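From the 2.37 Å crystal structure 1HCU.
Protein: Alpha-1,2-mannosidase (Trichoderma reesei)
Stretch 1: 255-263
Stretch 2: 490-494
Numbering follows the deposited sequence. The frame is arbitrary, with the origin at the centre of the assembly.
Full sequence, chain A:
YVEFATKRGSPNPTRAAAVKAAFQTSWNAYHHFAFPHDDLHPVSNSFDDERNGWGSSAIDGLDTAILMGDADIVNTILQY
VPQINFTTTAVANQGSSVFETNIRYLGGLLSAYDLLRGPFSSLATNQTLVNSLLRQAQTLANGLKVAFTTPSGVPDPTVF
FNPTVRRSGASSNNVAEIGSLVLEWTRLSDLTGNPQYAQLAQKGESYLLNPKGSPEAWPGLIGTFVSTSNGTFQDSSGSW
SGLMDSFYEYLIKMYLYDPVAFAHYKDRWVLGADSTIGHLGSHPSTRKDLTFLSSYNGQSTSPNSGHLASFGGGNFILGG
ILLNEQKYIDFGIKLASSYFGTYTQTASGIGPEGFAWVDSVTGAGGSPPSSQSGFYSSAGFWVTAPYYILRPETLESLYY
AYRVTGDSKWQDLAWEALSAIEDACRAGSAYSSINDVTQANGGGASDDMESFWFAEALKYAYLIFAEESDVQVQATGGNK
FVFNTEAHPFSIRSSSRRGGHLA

Stretch 1 255-263: YLYDPVAFA
Stretch 2, residues 490-494: FSIRS

The end of a helix and the turn that follows it are clamped to an extended segment more than 230 residues away in sequence by one salt bridge, one backbone hydrogen bond and the packing of Tyr 257 against Ile 492 and Arg 493, a small contact that buries 364 Å² in all. Arg 493 (106 Å²) and Tyr 257 (98 Å²) have the largest areas covered by the other stretch, followed by Ile 492 (59 Å²).

In the first stretch, residues 255-257 close a helix that begins earlier in the chain. Asp 258 is the first residue to leave helical values, at phi/psi -169/96°, and Pro 259 to Ala 261 return to helical angles without regular helical bonding. A type I turn runs from Val 260 to Ala 263, with a weak bond from Ala 263 N to Val 260 O (3.4 Å), while Phe 262, at -115/31°, occupies the N-cap position of the next helix. The second stretch is strand at Phe 490 and Ser 491, stays extended through Ile 492 (-78/154°) and bends at Arg 493 (-34/-45°). The register is set by Tyr 257 and Ile 492, whose CA atoms lie 4.5 Å apart.

At this crossing Arg 493 N donates to Tyr 257 O (3.2 Å, 138°), a carbonyl left accessible by the ending helix. Tyr 257 has chi1 t and chi2 -102°; its CA-to-CB bond points sideways, but the end of the side chain comes nearer the second stretch. Arg 493 CB sits over the ring face, 4.3 Å from the centroid of the Tyr 257 ring in a CH-pi contact, while Ser 491 O lies near the ring plane, 3.2 Å from Tyr 257 CE2. Tyr 257 CD2 is 4.4 Å from Ile 492 CB. The broad aromatic ring thus covers both backbone and aliphatic surface, and its OH is satisfied elsewhere in the structure.

Asp 258, chi1 t, points toward the second stretch and uses both carboxylate oxygens. Asp 258 OD1 accepts from Arg 493 NH2 at 2.7 Å (150°) in the salt bridge; Asp 258 OD2 accepts from Val 260 N at 3.1 Å and, weakly, from Ala 261 N at 3.3 Å. Together with the bond from Phe 262 N to Asp 258 O (3.1 Å), these tie the turn to the same residue that holds the arginine.

Arg 493 reaches Asp 258 with chi1 to chi4 at t, t, m and 166°. Its guanidinium has Tyr 257 CE1 over one face and Ala 261 CB near its plane, the latter 3.6 Å from Arg 493 NH2. The small alanine side chain makes this close approach beside the charged group.

Ile 492, chi1 p and chi2 t, adds branched aliphatic surface: Ile 492 CG2 is 3.9 Å from CD2 of Leu 256 (t, t).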

# COMPACT_ATOMS: atom_id res chain seq x y z
N TYR A 255 -10.65 11.85 -4.13
CA TYR A 255 -11.55 12.35 -5.17
C TYR A 255 -12.59 11.29 -5.50
O TYR A 255 -13.71 11.62 -5.90
CB TYR A 255 -10.76 12.71 -6.43
CG TYR A 255 -11.62 13.23 -7.57
CD1 TYR A 255 -12.26 14.47 -7.49
CD2 TYR A 255 -11.75 12.49 -8.74
CE1 TYR A 255 -13.02 14.96 -8.57
CE2 TYR A 255 -12.50 12.96 -9.81
CZ TYR A 255 -13.12 14.19 -9.73
OH TYR A 255 -13.85 14.64 -10.82
N LEU A 256 -12.21 10.02 -5.37
CA LEU A 256 -13.13 8.92 -5.64
C LEU A 256 -14.10 8.86 -4.45
O LEU A 256 -15.30 8.67 -4.63
CB LEU A 256 -12.36 7.60 -5.74
CG LEU A 256 -12.99 6.41 -6.50
CD1 LEU A 256 -12.31 5.10 -6.10
CD2 LEU A 256 -14.47 6.33 -6.20
N TYR A 257 -13.56 9.05 -3.25
CA TYR A 257 -14.37 9.00 -2.04
C TYR A 257 -15.48 10.05 -2.06
O TYR A 257 -16.57 9.83 -1.55
CB TYR A 257 -13.49 9.16 -0.78
CG TYR A 257 -14.25 8.92 0.51
CD1 TYR A 257 -14.69 9.99 1.29
CD2 TYR A 257 -14.61 7.63 0.90
CE1 TYR A 257 -15.47 9.78 2.44
CE2 TYR A 257 -15.39 7.40 2.04
CZ TYR A 257 -15.81 8.48 2.81
OH TYR A 257 -16.58 8.25 3.92
N ASP A 258 -15.19 11.21 -2.64
CA ASP A 258 -16.16 12.30 -2.77
C ASP A 258 -15.59 13.36 -3.72
O ASP A 258 -14.84 14.23 -3.31
CB ASP A 258 -16.48 12.92 -1.40
CG ASP A 258 -17.56 14.00 -1.48
OD1 ASP A 258 -18.05 14.43 -0.42
OD2 ASP A 258 -17.92 14.40 -2.60
N PRO A 259 -15.97 13.29 -5.01
CA PRO A 259 -15.51 14.21 -6.06
C PRO A 259 -15.75 15.69 -5.78
O PRO A 259 -15.01 16.54 -6.26
CB PRO A 259 -16.30 13.76 -7.30
CG PRO A 259 -16.76 12.37 -6.99
CD PRO A 259 -17.03 12.39 -5.51
N VAL A 260 -16.79 16.00 -5.02
CA VAL A 260 -17.09 17.39 -4.71
C VAL A 260 -16.22 17.92 -3.58
O VAL A 260 -15.45 18.87 -3.77
CB VAL A 260 -18.58 17.58 -4.33
CG1 VAL A 260 -18.83 19.04 -3.92
CG2 VAL A 260 -19.47 17.20 -5.51
N ALA A 261 -16.32 17.29 -2.41
CA ALA A 261 -15.54 17.74 -1.26
C ALA A 261 -14.04 17.78 -1.49
O ALA A 261 -13.36 18.67 -0.98
CB ALA A 261 -15.85 16.87 -0.06
N PHE A 262 -13.52 16.83 -2.26
CA PHE A 262 -12.08 16.77 -2.49
C PHE A 262 -11.61 17.01 -3.92
O PHE A 262 -10.60 16.47 -4.35
CB PHE A 262 -11.53 15.43 -1.97
CG PHE A 262 -11.99 15.09 -0.57
CD1 PHE A 262 -13.16 14.38 -0.36
CD2 PHE A 262 -11.26 15.53 0.53
CE1 PHE A 262 -13.61 14.11 0.93
CE2 PHE A 262 -11.71 15.27 1.83
CZ PHE A 262 -12.88 14.55 2.03
N ALA A 263 -12.36 17.84 -4.65
CA ALA A 263 -12.03 18.19 -6.03
C ALA A 263 -10.66 18.88 -6.07
O ALA A 263 -9.93 18.76 -7.05
CB ALA A 263 -13.10 19.12 -6.61
N PHE A 490 -12.92 0.81 1.32
CA PHE A 490 -13.94 1.53 2.09
C PHE A 490 -15.07 1.94 1.15
O PHE A 490 -14.82 2.20 -0.03
CB PHE A 490 -13.36 2.82 2.69
CG PHE A 490 -12.19 2.60 3.59
CD1 PHE A 490 -11.23 3.59 3.75
CD2 PHE A 490 -12.06 1.41 4.30
CE1 PHE A 490 -10.14 3.39 4.60
CE2 PHE A 490 -10.98 1.20 5.15
CZ PHE A 490 -10.02 2.20 5.30
N SER A 491 -16.30 1.99 1.64
CA SER A 491 -17.41 2.43 0.79
C SER A 491 -17.21 3.93 0.64
O SER A 491 -16.74 4.58 1.57
CB SER A 491 -18.77 2.19 1.44
OG SER A 491 -19.07 0.81 1.54
N ILE A 492 -17.57 4.49 -0.52
CA ILE A 492 -17.43 5.93 -0.74
C ILE A 492 -18.58 6.66 -0.04
O ILE A 492 -19.65 6.09 0.15
CB ILE A 492 -17.42 6.27 -2.24
CG1 ILE A 492 -18.82 6.06 -2.84
CG2 ILE A 492 -16.39 5.40 -2.96
CD1 ILE A 492 -18.95 6.52 -4.27
N ARG A 493 -18.35 7.91 0.31
CA ARG A 493 -19.33 8.73 1.03
C ARG A 493 -20.83 8.54 0.73
O ARG A 493 -21.64 8.47 1.66
CB ARG A 493 -18.96 10.20 0.89
CG ARG A 493 -19.87 11.16 1.63
CD ARG A 493 -19.20 12.52 1.77
NE ARG A 493 -18.26 12.55 2.89
CZ ARG A 493 -17.36 13.51 3.08
NH1 ARG A 493 -16.55 13.47 4.13
NH2 ARG A 493 -17.24 14.49 2.19
N SER A 494 -21.22 8.45 -0.54
CA SER A 494 -22.64 8.27 -0.83
C SER A 494 -23.43 9.46 -0.28
O SER A 494 -23.88 10.32 -1.04
CB SER A 494 -23.17 6.98 -0.17
OG SER A 494 -22.51 5.83 -0.67